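Local structure of fatty acyl CoA synthetase FADD13 (FATTY-ACYL-CoA SYNTHETASE) (Mycobacterium tuberculosis, 3R44) at residues Leu32-Glu37 with Ala47-Leu52; Asp212-Pro217 with Ile230-Arg235. The protein belongs to the ANL superfamily and pairs a large AMP-binding-enzyme region with a smaller C-terminal domain. One frame throughout, in Å; residues are numbered along the deposited sequence.

From the N terminus, the chain enters strand 33-37, turns back through strand 42-45 and runs straight into helix 46-62, whose first turns fold over the hairpin at contact 1. That short loop is closed well before contact 2 begins, so the two follow each other in series. Contact 2 ties strand 213-216 to the end of helix 223-235, the chain then returning to the sheet as strand 238-241. This last strand lies between 33-37 and 213-216, so both contacts hang from one mixed sheet, their centres about 12 Å apart. Q33 and R213 join them directly: OE1 of Q33 lies 2.8 Å from NH2 of R213, a probable hydrogen bond.

Contact 1 (Leu32-Glu37 with Ala47-Leu52); sequences LQAYVE and AQMNAL
M49 lays the bent end of its side chain over the methyl group of A34, where helix 46-62 packs on the beta hairpin formed by strands 33-37 and 42-45. A34 and Y35 together face M44 of the partner strand, a classic beta bulge, and both side chains of the pair set out toward the helix. Three atoms of the methionine converge on CB of A34: M49 SD is 3.8 Å from it, M49 CE 4.0 Å and M49 CB 4.1 Å. CG of M49 stands anti to the backbone N (chi1 -172°), which directs the chain out from the helix, and the bend lies at chi3 (94°), folding the methyl back so that sulfur and CE both reach the alanine. Y35 adds a looser apolar contact, its CB 4.3 Å from M49 SD, after which its ring leads away from the helix. No hydrogen bond crosses between the segments, and all three touching residues are buried. M49 also touches L22 of helix 18-28 and C83 of helix 79-91, which places its side chain where the hairpin meets two further helices. At the far end of the tyrosine the hydroxyl is held by polar groups: it bonds to OG of S241 on the adjoining strand 238-241, which in turn bonds to E37 OE1. Within the strand, OH of Y35 donates to OE1 of E37 at 2.7 Å, coming from above the carboxylate, 40° out of its plane.

Contact 2 (Asp212-Pro217 with Ile230-Arg235); sequences DRLLLP and IFSAMR
A chi1 of -174° turns CG of L214 away from the backbone N, so that it lies beside the carbonyl carbon, and the branch ending in CD1 is the one that reaches from strand 213-216 to helix 223-235. F231 takes a different rotamer: its chi1 of 85° sets CG between the backbone N and the carbonyl carbon, which swings the ring toward the strand although the side chain does not start out in that direction. The meeting is narrow and apolar. L214 CD1 lies 4.0 Å from CE2 of F231 and equally far from CZ of F231, approaching the ring obliquely, and the two side chains cross at about a right angle. S232, the next residue along, borders the same methyl, with L214 CD1 4.4 Å from S232 OG. That hydroxyl is hydrogen-bonded to the carbonyl oxygen of T228, one turn earlier in the helix, so the buried polar atom is satisfied within its own helix while its flank borders the leucine. This is the first strand and the helix of a beta-alpha-beta unit completed by strand 238-241, which bonds through its backbone to L214. V237, in the short connection to that strand, touches both L214 and S232. Beyond the contact, the ring of F231 meets W202 of helix 192-205 with the planes about 20° apart, leaving F231 between that helix and strand 213-216 of the mixed sheet.

Contact 1 (Leu32-Glu37 with Ala47-Leu52)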
loop_
_atom_site.group_PDB
_atom_site.type_symbol
_atom_site.label_atom_id
_atom_site.label_comp_id
_atom_site.label_asym_id
_atom_site.label_seq_id
_atom_site.Cartn_x
_atom_site.Cartn_y
_atom_site.Cartn_z
ATOM N N LEU A 32 -4.153 -5.758 28.037
ATOM C CA LEU A 32 -3.253 -6.216 27.025
ATOM C C LEU A 32 -2.532 -5.051 26.382
ATOM O O LEU A 32 -3.152 -4.032 26.074
ATOM C CB LEU A 32 -4.036 -6.980 25.954
ATOM C CG LEU A 32 -3.268 -7.390 24.707
ATOM C CD1 LEU A 32 -2.104 -8.390 25.030
ATOM C CD2 LEU A 32 -4.261 -8.027 23.744
ATOM N N GLN A 33 -1.206 -5.137 26.230
ATOM C CA GLN A 33 -0.510 -4.079 25.496
ATOM C C GLN A 33 -1.010 -3.848 24.066
ATOM O O GLN A 33 -1.198 -4.813 23.265
ATOM C CB GLN A 33 0.985 -4.279 25.491
ATOM C CG GLN A 33 1.629 -4.287 26.877
ATOM C CD GLN A 33 3.128 -4.239 26.721
ATOM O OE1 GLN A 33 3.717 -5.115 26.147
ATOM N NE2 GLN A 33 3.716 -3.146 27.125
ATOM N N ALA A 34 -1.307 -2.588 23.760
ATOM C CA ALA A 34 -1.829 -2.214 22.430
ATOM C C ALA A 34 -0.790 -1.582 21.520
ATOM O O ALA A 34 -0.780 -1.801 20.304
ATOM C CB ALA A 34 -3.054 -1.257 22.583
ATOM N N TYR A 35 0.084 -0.790 22.125
ATOM C CA TYR A 35 1.039 0.081 21.371
ATOM C C TYR A 35 2.280 0.283 22.173
ATOM O O TYR A 35 2.178 0.724 23.284
ATOM C CB TYR A 35 0.364 1.410 21.029
ATOM C CG TYR A 35 1.100 2.217 19.986
ATOM C CD1 TYR A 35 0.694 2.175 18.655
ATOM C CD2 TYR A 35 2.183 3.009 20.319
ATOM C CE1 TYR A 35 1.356 2.855 17.697
ATOM C CE2 TYR A 35 2.874 3.739 19.327
ATOM C CZ TYR A 35 2.421 3.639 18.021
ATOM O OH TYR A 35 3.008 4.342 17.002
ATOM N N VAL A 36 3.428 -0.155 21.659
ATOM C CA VAL A 36 4.697 -0.081 22.330
ATOM C C VAL A 36 5.659 0.593 21.329
ATOM O O VAL A 36 5.898 0.054 20.244
ATOM C CB VAL A 36 5.235 -1.467 22.730
ATOM C CG1 VAL A 36 6.595 -1.307 23.400
ATOM C CG2 VAL A 36 4.262 -2.213 23.633
ATOM N N GLU A 37 6.218 1.750 21.701
ATOM C CA GLU A 37 7.142 2.506 20.833
ATOM C C GLU A 37 8.362 2.848 21.699
ATOM O O GLU A 37 8.352 3.900 22.370
ATOM C CB GLU A 37 6.469 3.793 20.323
ATOM C CG GLU A 37 7.133 4.428 19.134
ATOM C CD GLU A 37 6.235 5.450 18.489
ATOM O OE1 GLU A 37 5.517 5.105 17.514
ATOM O OE2 GLU A 37 6.235 6.599 18.988
ATOM N N ALA A 47 -6.998 -0.500 27.031
ATOM C CA ALA A 47 -7.837 0.477 27.772
ATOM C C ALA A 47 -7.269 1.908 27.625
ATOM O O ALA A 47 -8.026 2.872 27.406
ATOM C CB ALA A 47 -7.983 0.090 29.255
ATOM N N GLN A 48 -5.949 2.057 27.708
ATOM C CA GLN A 48 -5.343 3.404 27.513
ATOM C C GLN A 48 -5.480 3.913 26.089
ATOM O O GLN A 48 -5.749 5.108 25.868
ATOM C CB GLN A 48 -3.880 3.457 27.923
ATOM C CG GLN A 48 -3.688 3.072 29.373
ATOM C CD GLN A 48 -2.229 2.888 29.744
ATOM O OE1 GLN A 48 -1.467 2.128 29.102
ATOM N NE2 GLN A 48 -1.830 3.552 30.808
ATOM N N MET A 49 -5.344 3.011 25.126
ATOM C CA MET A 49 -5.455 3.432 23.770
ATOM C C MET A 49 -6.907 3.910 23.499
ATOM O O MET A 49 -7.112 4.920 22.807
ATOM C CB MET A 49 -5.108 2.295 22.823
ATOM C CG MET A 49 -5.030 2.804 21.403
ATOM S SD MET A 49 -3.929 1.773 20.453
ATOM C CE MET A 49 -5.132 0.681 19.773
ATOM N N ASN A 50 -7.897 3.141 23.972
ATOM C CA ASN A 50 -9.289 3.531 23.807
ATOM C C ASN A 50 -9.528 4.917 24.461
ATOM O O ASN A 50 -10.184 5.805 23.873
ATOM C CB ASN A 50 -10.289 2.497 24.357
ATOM C CG ASN A 50 -11.698 2.834 23.990
ATOM O OD1 ASN A 50 -12.036 2.906 22.792
ATOM N ND2 ASN A 50 -12.498 3.194 24.979
ATOM N N ALA A 51 -8.975 5.134 25.659
ATOM C CA ALA A 51 -9.114 6.427 26.341
ATOM C C ALA A 51 -8.465 7.562 25.559
ATOM O O ALA A 51 -9.026 8.620 25.415
ATOM C CB ALA A 51 -8.555 6.360 27.744
ATOM N N LEU A 52 -7.331 7.321 24.946
ATOM C CA LEU A 52 -6.719 8.372 24.148
ATOM C C LEU A 52 -7.528 8.626 22.861
ATOM O O LEU A 52 -7.609 9.762 22.405
ATOM C CB LEU A 52 -5.306 8.001 23.735
ATOM C CG LEU A 52 -4.516 9.017 22.940
ATOM C CD1 LEU A 52 -4.427 10.349 23.639
ATOM C CD2 LEU A 52 -3.058 8.496 22.765
#

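Contact 2 (Asp212-Pro217 with Ile230-Arg235)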
loop_
_atom_site.group_PDB
_atom_site.type_symbol
_atom_site.label_atom_id
_atom_site.label_comp_id
_atom_site.label_asym_id
_atom_site.label_seq_id
_atom_site.Cartn_x
_atom_site.Cartn_y
_atom_site.Cartn_z
ATOM N N ASP A 212 -0.222 -11.967 19.849
ATOM C CA ASP A 212 0.953 -11.780 18.992
ATOM C C ASP A 212 1.409 -10.298 19.144
ATOM O O ASP A 212 0.631 -9.390 19.451
ATOM C CB ASP A 212 0.663 -12.048 17.503
ATOM C CG ASP A 212 0.813 -13.501 17.090
ATOM O OD1 ASP A 212 1.430 -14.321 17.825
ATOM O OD2 ASP A 212 0.323 -13.871 15.968
ATOM N N ARG A 213 2.702 -10.096 18.931
ATOM C CA ARG A 213 3.328 -8.791 18.921
ATOM C C ARG A 213 3.844 -8.513 17.522
ATOM O O ARG A 213 4.602 -9.318 16.945
ATOM C CB ARG A 213 4.440 -8.763 19.963
ATOM C CG ARG A 213 3.937 -9.201 21.267
ATOM C CD ARG A 213 4.904 -9.195 22.406
ATOM N NE ARG A 213 5.453 -7.907 22.836
ATOM C CZ ARG A 213 4.910 -7.120 23.756
ATOM N NH1 ARG A 213 3.742 -7.433 24.262
ATOM N NH2 ARG A 213 5.542 -6.016 24.165
ATOM N N LEU A 214 3.434 -7.383 16.955
ATOM C CA LEU A 214 3.599 -7.147 15.531
ATOM C C LEU A 214 4.374 -5.857 15.304
ATOM O O LEU A 214 3.953 -4.756 15.723
ATOM C CB LEU A 214 2.215 -7.137 14.829
ATOM C CG LEU A 214 2.286 -7.048 13.296
ATOM C CD1 LEU A 214 0.995 -7.583 12.670
ATOM C CD2 LEU A 214 2.477 -5.584 12.880
ATOM N N LEU A 215 5.504 -5.976 14.617
ATOM C CA LEU A 215 6.352 -4.824 14.297
ATOM C C LEU A 215 5.881 -4.103 13.047
ATOM O O LEU A 215 5.737 -4.722 11.955
ATOM C CB LEU A 215 7.791 -5.274 14.122
ATOM C CG LEU A 215 8.728 -4.179 13.655
ATOM C CD1 LEU A 215 8.997 -3.211 14.823
ATOM C CD2 LEU A 215 10.025 -4.842 13.092
ATOM N N LEU A 216 5.592 -2.827 13.211
ATOM C CA LEU A 216 5.205 -1.923 12.121
ATOM C C LEU A 216 6.299 -0.882 11.924
ATOM O O LEU A 216 6.417 0.064 12.710
ATOM C CB LEU A 216 3.887 -1.204 12.419
ATOM C CG LEU A 216 3.357 -0.396 11.230
ATOM C CD1 LEU A 216 3.318 -1.170 9.948
ATOM C CD2 LEU A 216 1.986 0.169 11.584
ATOM N N PRO A 217 7.107 -1.050 10.865
ATOM C CA PRO A 217 8.169 -0.078 10.676
ATOM C C PRO A 217 7.980 0.647 9.333
ATOM O O PRO A 217 8.973 1.178 8.763
ATOM C CB PRO A 217 9.401 -0.970 10.613
ATOM C CG PRO A 217 8.883 -2.137 9.765
ATOM C CD PRO A 217 7.423 -2.294 10.131
ATOM N N ILE A 230 -5.696 -1.716 12.419
ATOM C CA ILE A 230 -7.069 -2.141 12.681
ATOM C C ILE A 230 -7.191 -3.664 12.957
ATOM O O ILE A 230 -7.877 -4.093 13.884
ATOM C CB ILE A 230 -8.043 -1.740 11.502
ATOM C CG1 ILE A 230 -8.005 -0.219 11.236
ATOM C CG2 ILE A 230 -9.475 -2.240 11.791
ATOM C CD1 ILE A 230 -8.088 0.572 12.451
ATOM N N PHE A 231 -6.520 -4.493 12.189
ATOM C CA PHE A 231 -6.619 -5.919 12.460
ATOM C C PHE A 231 -5.899 -6.312 13.716
ATOM O O PHE A 231 -6.295 -7.265 14.345
ATOM C CB PHE A 231 -6.371 -6.840 11.247
ATOM C CG PHE A 231 -4.919 -7.182 10.954
ATOM C CD1 PHE A 231 -4.391 -6.914 9.677
ATOM C CD2 PHE A 231 -4.112 -7.792 11.897
ATOM C CE1 PHE A 231 -3.044 -7.282 9.354
ATOM C CE2 PHE A 231 -2.798 -8.188 11.594
ATOM C CZ PHE A 231 -2.262 -7.917 10.330
ATOM N N SER A 232 -4.953 -5.492 14.137
ATOM C CA SER A 232 -4.309 -5.691 15.427
ATOM C C SER A 232 -5.327 -5.549 16.564
ATOM O O SER A 232 -5.358 -6.365 17.507
ATOM C CB SER A 232 -3.121 -4.751 15.614
ATOM O OG SER A 232 -2.041 -5.161 14.781
ATOM N N ALA A 233 -6.131 -4.490 16.549
ATOM C CA ALA A 233 -7.184 -4.371 17.550
ATOM C C ALA A 233 -8.221 -5.489 17.429
ATOM O O ALA A 233 -8.725 -6.033 18.425
ATOM C CB ALA A 233 -7.851 -2.989 17.473
ATOM N N MET A 234 -8.587 -5.815 16.210
ATOM C CA MET A 234 -9.544 -6.882 15.969
ATOM C C MET A 234 -9.120 -8.205 16.597
ATOM O O MET A 234 -9.913 -8.857 17.270
ATOM C CB MET A 234 -9.787 -7.083 14.461
ATOM C CG MET A 234 -10.701 -8.216 14.209
ATOM S SD MET A 234 -11.267 -8.205 12.514
ATOM C CE MET A 234 -11.842 -6.528 12.323
ATOM N N ARG A 235 -7.856 -8.558 16.439
ATOM C CA ARG A 235 -7.362 -9.857 16.910
ATOM C C ARG A 235 -6.734 -9.785 18.321
ATOM O O ARG A 235 -6.539 -10.827 18.948
ATOM C CB ARG A 235 -6.397 -10.404 15.869
ATOM C CG ARG A 235 -5.550 -11.703 16.205
ATOM C CD ARG A 235 -6.338 -13.009 16.251
ATOM N NE ARG A 235 -7.060 -13.132 17.492
ATOM C CZ ARG A 235 -7.707 -14.223 17.905
ATOM N NH1 ARG A 235 -8.292 -14.181 19.083
ATOM N NH2 ARG A 235 -7.754 -15.346 17.169
#